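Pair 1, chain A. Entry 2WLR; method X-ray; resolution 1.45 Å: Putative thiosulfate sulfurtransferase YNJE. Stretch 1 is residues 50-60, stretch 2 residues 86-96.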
# COMPACT_ATOMS: atom_id res chain seq x y z
N ASN A 50 -7.16 4.42 -13.37
CA ASN A 50 -7.41 2.99 -13.24
C ASN A 50 -8.84 2.84 -12.73
O ASN A 50 -9.18 3.27 -11.60
CB ASN A 50 -6.44 2.37 -12.25
CG ASN A 50 -6.43 0.82 -12.26
OD1 ASN A 50 -6.86 0.15 -13.26
ND2 ASN A 50 -5.97 0.27 -11.19
N LEU A 51 -9.64 2.16 -13.52
CA LEU A 51 -10.99 1.79 -13.10
C LEU A 51 -11.17 0.36 -13.51
O LEU A 51 -11.60 0.06 -14.63
CB LEU A 51 -12.06 2.69 -13.73
CG LEU A 51 -13.50 2.50 -13.24
CD1 LEU A 51 -13.64 2.68 -11.73
CD2 LEU A 51 -14.47 3.44 -13.97
N SER A 52 -10.78 -0.54 -12.63
CA SER A 52 -10.80 -1.96 -12.95
C SER A 52 -12.23 -2.47 -13.08
O SER A 52 -13.04 -2.26 -12.15
CB SER A 52 -10.06 -2.74 -11.91
OG SER A 52 -10.01 -4.09 -12.26
N ALA A 53 -12.53 -3.19 -14.15
CA ALA A 53 -13.88 -3.76 -14.30
C ALA A 53 -14.22 -4.66 -13.12
O ALA A 53 -15.36 -4.75 -12.75
CB ALA A 53 -14.03 -4.53 -15.60
N SER A 54 -13.22 -5.33 -12.55
CA SER A 54 -13.41 -6.20 -11.38
C SER A 54 -13.86 -5.47 -10.12
O SER A 54 -14.30 -6.12 -9.18
CB SER A 54 -12.13 -6.97 -11.08
OG SER A 54 -11.08 -6.10 -10.69
N TRP A 55 -13.76 -4.14 -10.09
CA TRP A 55 -14.25 -3.40 -8.94
C TRP A 55 -15.71 -3.03 -9.01
O TRP A 55 -16.28 -2.66 -7.99
CB TRP A 55 -13.53 -2.06 -8.80
CG TRP A 55 -12.04 -2.11 -8.71
CD1 TRP A 55 -11.27 -3.17 -8.37
CD2 TRP A 55 -11.16 -1.01 -8.91
NE1 TRP A 55 -9.94 -2.80 -8.40
CE2 TRP A 55 -9.85 -1.47 -8.69
CE3 TRP A 55 -11.36 0.32 -9.24
CZ2 TRP A 55 -8.74 -0.63 -8.89
CZ3 TRP A 55 -10.28 1.13 -9.39
CH2 TRP A 55 -8.98 0.65 -9.22
N LEU A 56 -16.29 -3.07 -10.21
CA LEU A 56 -17.60 -2.46 -10.43
C LEU A 56 -18.73 -3.02 -9.57
O LEU A 56 -19.57 -2.25 -9.15
CB LEU A 56 -17.99 -2.54 -11.90
CG LEU A 56 -17.11 -1.71 -12.83
CD1 LEU A 56 -17.43 -2.07 -14.28
CD2 LEU A 56 -17.24 -0.20 -12.57
N ASP A 57 -18.69 -4.32 -9.30
CA ASP A 57 -19.71 -4.98 -8.45
C ASP A 57 -19.58 -4.59 -6.99
O ASP A 57 -20.42 -4.97 -6.16
CB ASP A 57 -19.66 -6.51 -8.62
CG ASP A 57 -18.39 -7.15 -8.09
OD1 ASP A 57 -17.44 -6.45 -7.67
OD2 ASP A 57 -18.32 -8.41 -8.09
N LYS A 58 -18.53 -3.83 -6.66
CA LYS A 58 -18.34 -3.30 -5.31
C LYS A 58 -18.34 -1.79 -5.28
O LYS A 58 -17.88 -1.17 -4.30
CB LYS A 58 -17.03 -3.81 -4.71
CG LYS A 58 -17.05 -5.32 -4.45
CD LYS A 58 -15.69 -5.85 -4.03
CE LYS A 58 -14.63 -5.75 -5.14
NZ LYS A 58 -14.89 -6.64 -6.30
N MSE A 59 -18.81 -1.17 -6.35
CA MSE A 59 -18.94 0.27 -6.40
C MSE A 59 -20.37 0.64 -6.68
O MSE A 59 -20.91 0.33 -7.74
CB MSE A 59 -18.10 0.84 -7.54
CG MSE A 59 -16.61 0.78 -7.31
SE MSE A 59 -15.51 1.42 -8.76
CE MSE A 59 -15.72 3.25 -8.62
N SER A 60 -20.95 1.38 -5.74
CA SER A 60 -22.30 1.86 -5.86
C SER A 60 -22.33 3.03 -6.82
O SER A 60 -21.28 3.53 -7.25
CB SER A 60 -22.76 2.33 -4.50
OG SER A 60 -22.04 3.48 -4.10
N LYS A 86 -14.02 -7.41 -22.80
CA LYS A 86 -15.10 -7.59 -21.85
C LYS A 86 -15.07 -6.55 -20.73
O LYS A 86 -16.09 -5.98 -20.37
CB LYS A 86 -15.04 -9.02 -21.34
CG LYS A 86 -15.95 -9.35 -20.20
CD LYS A 86 -15.64 -10.76 -19.70
CE LYS A 86 -16.30 -11.04 -18.36
NZ LYS A 86 -17.75 -11.33 -18.54
N ASP A 87 -13.88 -6.30 -20.17
CA ASP A 87 -13.71 -5.28 -19.13
C ASP A 87 -14.02 -3.88 -19.66
O ASP A 87 -14.64 -3.06 -18.97
CB ASP A 87 -12.25 -5.26 -18.61
CG ASP A 87 -11.88 -6.48 -17.74
OD1 ASP A 87 -12.78 -7.31 -17.47
OD2 ASP A 87 -10.68 -6.59 -17.31
N VAL A 88 -13.58 -3.60 -20.88
CA VAL A 88 -13.82 -2.29 -21.49
C VAL A 88 -15.34 -2.09 -21.66
O VAL A 88 -15.86 -1.01 -21.35
CB VAL A 88 -13.08 -2.18 -22.86
CG1 VAL A 88 -13.61 -1.03 -23.70
CG2 VAL A 88 -11.59 -1.96 -22.59
N ASP A 89 -16.04 -3.11 -22.12
CA ASP A 89 -17.50 -3.01 -22.28
C ASP A 89 -18.20 -2.78 -20.94
O ASP A 89 -19.14 -1.97 -20.85
CB ASP A 89 -18.03 -4.30 -22.92
CG ASP A 89 -19.52 -4.25 -23.19
OD1 ASP A 89 -19.92 -3.56 -24.15
OD2 ASP A 89 -20.27 -4.88 -22.42
N ALA A 90 -17.78 -3.48 -19.91
CA ALA A 90 -18.38 -3.37 -18.58
C ALA A 90 -18.22 -1.95 -18.03
O ALA A 90 -19.15 -1.33 -17.50
CB ALA A 90 -17.74 -4.36 -17.62
N VAL A 91 -17.00 -1.43 -18.12
CA VAL A 91 -16.72 -0.07 -17.68
C VAL A 91 -17.48 0.96 -18.53
O VAL A 91 -18.05 1.90 -17.99
CB VAL A 91 -15.19 0.20 -17.66
CG1 VAL A 91 -14.89 1.67 -17.43
CG2 VAL A 91 -14.53 -0.70 -16.61
N LYS A 92 -17.50 0.76 -19.85
CA LYS A 92 -18.23 1.67 -20.75
C LYS A 92 -19.69 1.80 -20.27
O LYS A 92 -20.22 2.89 -20.16
CB LYS A 92 -18.21 1.16 -22.18
CG LYS A 92 -19.08 1.97 -23.14
CD LYS A 92 -19.57 1.13 -24.32
CE LYS A 92 -20.68 0.16 -23.89
NZ LYS A 92 -21.23 -0.64 -25.02
N THR A 93 -20.28 0.68 -19.92
CA THR A 93 -21.71 0.65 -19.59
C THR A 93 -21.97 1.41 -18.30
O THR A 93 -22.89 2.24 -18.24
CB THR A 93 -22.19 -0.79 -19.54
OG1 THR A 93 -22.03 -1.37 -20.85
CG2 THR A 93 -23.66 -0.89 -19.14
N ARG A 94 -21.15 1.19 -17.27
CA ARG A 94 -21.27 1.93 -16.03
C ARG A 94 -21.01 3.43 -16.22
O ARG A 94 -21.70 4.27 -15.62
CB ARG A 94 -20.37 1.36 -14.91
CG ARG A 94 -20.90 0.08 -14.25
CD ARG A 94 -22.16 0.27 -13.42
NE ARG A 94 -21.96 1.14 -12.28
CZ ARG A 94 -21.47 0.79 -11.10
NH1 ARG A 94 -21.06 -0.44 -10.86
NH2 ARG A 94 -21.38 1.71 -10.15
N LEU A 95 -20.02 3.77 -17.05
CA LEU A 95 -19.73 5.19 -17.23
C LEU A 95 -20.84 5.89 -18.00
O LEU A 95 -21.12 7.06 -17.76
CB LEU A 95 -18.37 5.39 -17.91
CG LEU A 95 -17.18 5.00 -17.05
CD1 LEU A 95 -15.95 5.17 -17.91
CD2 LEU A 95 -17.03 5.80 -15.79
N GLN A 96 -21.43 5.21 -18.97
CA GLN A 96 -22.59 5.76 -19.70
C GLN A 96 -23.74 6.05 -18.73
O GLN A 96 -24.31 7.13 -18.75
CB GLN A 96 -23.07 4.80 -20.79
CG GLN A 96 -22.14 4.70 -21.99
CD GLN A 96 -22.55 3.60 -22.96
OE1 GLN A 96 -23.28 2.67 -22.62
NE2 GLN A 96 -22.05 3.70 -24.18
O HOH W 1 -10.56 -5.82 -14.41

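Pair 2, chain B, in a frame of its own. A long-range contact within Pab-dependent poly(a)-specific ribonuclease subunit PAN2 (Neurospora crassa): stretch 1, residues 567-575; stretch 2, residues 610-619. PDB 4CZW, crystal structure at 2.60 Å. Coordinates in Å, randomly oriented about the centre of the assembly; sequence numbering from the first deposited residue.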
# COMPACT_ATOMS: atom_id res chain seq x y z
N VAL B 567 12.39 -15.77 9.69
CA VAL B 567 11.34 -16.57 10.29
C VAL B 567 11.87 -17.90 10.82
O VAL B 567 12.40 -18.71 10.06
CB VAL B 567 10.20 -16.85 9.29
CG1 VAL B 567 9.17 -17.78 9.92
CG2 VAL B 567 9.56 -15.56 8.84
N ILE B 568 11.72 -18.11 12.12
CA ILE B 568 12.03 -19.40 12.73
C ILE B 568 10.73 -20.04 13.22
O ILE B 568 10.23 -19.70 14.29
CB ILE B 568 13.02 -19.27 13.90
CG1 ILE B 568 14.32 -18.61 13.42
CG2 ILE B 568 13.31 -20.63 14.51
CD1 ILE B 568 15.37 -18.47 14.50
N ASP B 569 10.19 -20.96 12.43
CA ASP B 569 8.90 -21.56 12.73
C ASP B 569 9.07 -23.00 13.21
O ASP B 569 9.57 -23.85 12.47
CB ASP B 569 7.99 -21.51 11.50
CG ASP B 569 6.52 -21.66 11.86
OD1 ASP B 569 6.19 -22.50 12.72
OD2 ASP B 569 5.69 -20.92 11.27
N THR B 570 8.63 -23.27 14.43
CA THR B 570 8.76 -24.59 15.03
C THR B 570 7.83 -25.61 14.39
O THR B 570 8.09 -26.82 14.44
CB THR B 570 8.49 -24.55 16.55
OG1 THR B 570 7.19 -23.99 16.79
CG2 THR B 570 9.53 -23.71 17.26
N SER B 571 6.75 -25.14 13.78
CA SER B 571 5.81 -26.03 13.10
C SER B 571 6.42 -26.57 11.82
O SER B 571 6.07 -27.65 11.36
CB SER B 571 4.49 -25.30 12.79
OG SER B 571 4.67 -24.35 11.76
N ILE B 572 7.34 -25.80 11.25
CA ILE B 572 8.05 -26.19 10.04
C ILE B 572 9.26 -27.04 10.39
O ILE B 572 9.57 -28.02 9.69
CB ILE B 572 8.50 -24.95 9.24
CG1 ILE B 572 7.29 -24.11 8.83
CG2 ILE B 572 9.30 -25.36 8.01
CD1 ILE B 572 7.65 -22.86 8.06
N ILE B 573 9.94 -26.67 11.47
CA ILE B 573 11.14 -27.38 11.92
C ILE B 573 10.86 -28.85 12.21
O ILE B 573 11.58 -29.73 11.73
CB ILE B 573 11.71 -26.72 13.19
CG1 ILE B 573 12.38 -25.38 12.84
CG2 ILE B 573 12.72 -27.63 13.86
CD1 ILE B 573 12.97 -24.66 14.03
N PHE B 574 9.82 -29.12 12.99
CA PHE B 574 9.51 -30.49 13.39
C PHE B 574 8.56 -31.18 12.41
O PHE B 574 7.54 -31.73 12.81
CB PHE B 574 8.92 -30.51 14.80
CG PHE B 574 9.92 -30.18 15.87
CD1 PHE B 574 10.80 -31.15 16.33
CD2 PHE B 574 9.97 -28.92 16.43
CE1 PHE B 574 11.73 -30.85 17.31
CE2 PHE B 574 10.89 -28.61 17.41
CZ PHE B 574 11.77 -29.58 17.85
N MSE B 575 8.91 -31.13 11.13
CA MSE B 575 8.20 -31.88 10.11
C MSE B 575 9.08 -32.99 9.55
O MSE B 575 10.27 -32.78 9.31
CB MSE B 575 7.74 -30.97 8.97
CG MSE B 575 6.60 -30.04 9.30
SE MSE B 575 5.93 -29.15 7.70
CE MSE B 575 7.62 -28.49 6.99
N THR B 610 6.89 -21.10 24.99
CA THR B 610 6.85 -22.52 24.67
C THR B 610 7.59 -22.82 23.37
O THR B 610 8.41 -23.73 23.30
CB THR B 610 5.40 -23.03 24.56
OG1 THR B 610 4.73 -22.85 25.80
CG2 THR B 610 5.38 -24.51 24.19
N ALA B 611 7.30 -22.03 22.34
CA ALA B 611 7.94 -22.18 21.04
C ALA B 611 9.44 -21.94 21.15
O ALA B 611 10.23 -22.62 20.48
CB ALA B 611 7.32 -21.22 20.03
N LEU B 612 9.83 -20.99 21.98
CA LEU B 612 11.24 -20.69 22.20
C LEU B 612 11.94 -21.86 22.87
O LEU B 612 13.06 -22.21 22.52
CB LEU B 612 11.39 -19.42 23.05
CG LEU B 612 12.83 -18.98 23.33
CD1 LEU B 612 13.57 -18.71 22.03
CD2 LEU B 612 12.86 -17.76 24.24
N LYS B 613 11.26 -22.47 23.85
CA LYS B 613 11.79 -23.66 24.52
C LYS B 613 11.94 -24.81 23.54
O LYS B 613 12.93 -25.55 23.59
CB LYS B 613 10.87 -24.07 25.67
CG LYS B 613 10.89 -23.14 26.87
CD LYS B 613 9.95 -23.64 27.96
CE LYS B 613 10.07 -22.80 29.22
NZ LYS B 613 9.15 -23.29 30.29
N LEU B 614 10.96 -24.96 22.65
CA LEU B 614 10.98 -26.02 21.65
C LEU B 614 12.15 -25.85 20.68
O LEU B 614 12.76 -26.83 20.26
CB LEU B 614 9.66 -26.05 20.89
CG LEU B 614 8.45 -26.60 21.65
CD1 LEU B 614 7.19 -26.43 20.83
CD2 LEU B 614 8.66 -28.06 22.01
N TYR B 615 12.45 -24.60 20.33
CA TYR B 615 13.56 -24.33 19.43
C TYR B 615 14.90 -24.62 20.10
O TYR B 615 15.84 -25.07 19.46
CB TYR B 615 13.53 -22.88 18.95
CG TYR B 615 14.73 -22.51 18.10
CD1 TYR B 615 14.84 -22.96 16.79
CD2 TYR B 615 15.75 -21.72 18.62
CE1 TYR B 615 15.94 -22.64 16.02
CE2 TYR B 615 16.85 -21.39 17.85
CZ TYR B 615 16.94 -21.85 16.55
OH TYR B 615 18.04 -21.53 15.78
N ARG B 616 14.98 -24.34 21.40
CA ARG B 616 16.20 -24.61 22.15
C ARG B 616 16.46 -26.11 22.25
O ARG B 616 17.61 -26.55 22.18
CB ARG B 616 16.12 -23.99 23.55
CG ARG B 616 16.11 -22.47 23.55
CD ARG B 616 17.23 -21.90 22.70
NE ARG B 616 17.24 -20.44 22.69
CZ ARG B 616 18.01 -19.71 21.89
NH1 ARG B 616 18.82 -20.29 21.02
NH2 ARG B 616 17.95 -18.38 21.96
N LYS B 617 15.39 -26.88 22.39
CA LYS B 617 15.49 -28.33 22.36
C LYS B 617 15.97 -28.81 21.00
O LYS B 617 16.75 -29.75 20.89
CB LYS B 617 14.14 -28.98 22.71
CG LYS B 617 13.79 -28.94 24.18
CD LYS B 617 14.80 -29.74 24.99
CE LYS B 617 14.45 -29.74 26.47
NZ LYS B 617 15.46 -30.48 27.28
N TYR B 618 15.49 -28.14 19.95
CA TYR B 618 15.88 -28.46 18.59
C TYR B 618 17.37 -28.23 18.38
O TYR B 618 18.04 -29.02 17.70
CB TYR B 618 15.07 -27.63 17.59
CG TYR B 618 15.61 -27.66 16.18
CD1 TYR B 618 15.56 -28.82 15.42
CD2 TYR B 618 16.16 -26.52 15.60
CE1 TYR B 618 16.04 -28.85 14.13
CE2 TYR B 618 16.64 -26.54 14.31
CZ TYR B 618 16.59 -27.71 13.58
OH TYR B 618 17.07 -27.73 12.29
N GLU B 619 17.90 -27.16 18.96
CA GLU B 619 19.32 -26.86 18.87
C GLU B 619 20.14 -27.93 19.57
O GLU B 619 21.22 -28.30 19.11
CB GLU B 619 19.62 -25.48 19.47
CG GLU B 619 19.12 -24.32 18.63
CD GLU B 619 19.66 -22.98 19.12
OE1 GLU B 619 19.81 -22.81 20.34
OE2 GLU B 619 19.95 -22.12 18.27

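Fourteen central residues of the two pairs superpose on N, CA and C with an RMSD of 0.9 Å. In each, a short segment turns out of an extended stretch and packs against a helix that includes residues 86-96 in pair 1 and 610-619 in pair 2 and runs on beyond both ends. The buried surface is similar, 437 Å² and 394 Å², but the chemistry differs: pair 1 has hydrogen bonds between its stretches, whereas pair 2 has none.

The closest approach of the backbones is near Ala53(A) and its match Thr570(B), whose CA atoms fall 0.9 Å apart. Ala53(A) lies 5.1 Å, CA to CA, from Asp87(A), and its CB meets Asp87(A) OD1 at 3.6 Å and Ala90(A) CB at 4.2 Å. In pair 2 the nearest CA atoms are Thr570(B) CA and Tyr615(B) CA, 6.5 Å apart. Here Thr570(B) CG2 lies 3.5 Å from Ala611(B) O and 4.3 Å from Leu614(B) CB, so each residue turns a methyl group, Ala53(A) CB or Thr570(B) CG2, to the helix. Ala90(A) matches Leu614(B), with CA atoms 0.8 Å apart, and both point toward the other stretch.

Two residues before Ala53(A), Leu51(A) matches Ile568(B) (CA atoms 1.0 Å apart); on the helix, Val91(A) matches Tyr615(B) (CA atoms 0.7 Å apart). The aliphatic pair closes with Leu51(A) CD2 3.9 Å from Val91(A) CG1; the aromatic one, with Ile568(B) CG2 3.6 Å from Tyr615(B) CD1. Leu51(A) CD2 also reaches Leu95(A) CD2 at 3.9 Å.

Leu56(A) and Ile573(B) both point toward the helix. Leu56(A) CD1 packs 4.1 Å from Ala90(A) CB and 4.0 Å from Val91(A) CG2, while Ile573(B) CD1 sits at the edge of the Tyr615(B) ring, 3.7 Å from its CD1.

A chemical contrast appears at Arg94(A) and Tyr618(B), matched within 0.9 Å at CA. Arg94(A) NH1 donates to Leu56(A) O (2.9 Å, 136°), and Arg94(A) NH2 to Met59(A) O (2.8 Å, 152°), so the guanidinium binds backbone carbonyls while Leu56(A) CD2 covers one face. Tyr618(B) instead offers a ring face to Ile573(B): CG2 lies 3.5 Å from the ring centroid and 15° off its normal, a CH-pi contact.

Asp57(A) and Phe574(B) coincide at CA within 1.8 Å, yet their side-chain centres are 6.3 Å apart. Asp57(A) points away and makes no contact with the helix. Phe574(B) starts sideways, but its end comes nearer, placing CZ 3.8 Å from Tyr618(B) CB. Similar backbones thus accommodate a largely aliphatic interface secured by arginine in pair 1 and an aromatic-rich one in pair 2.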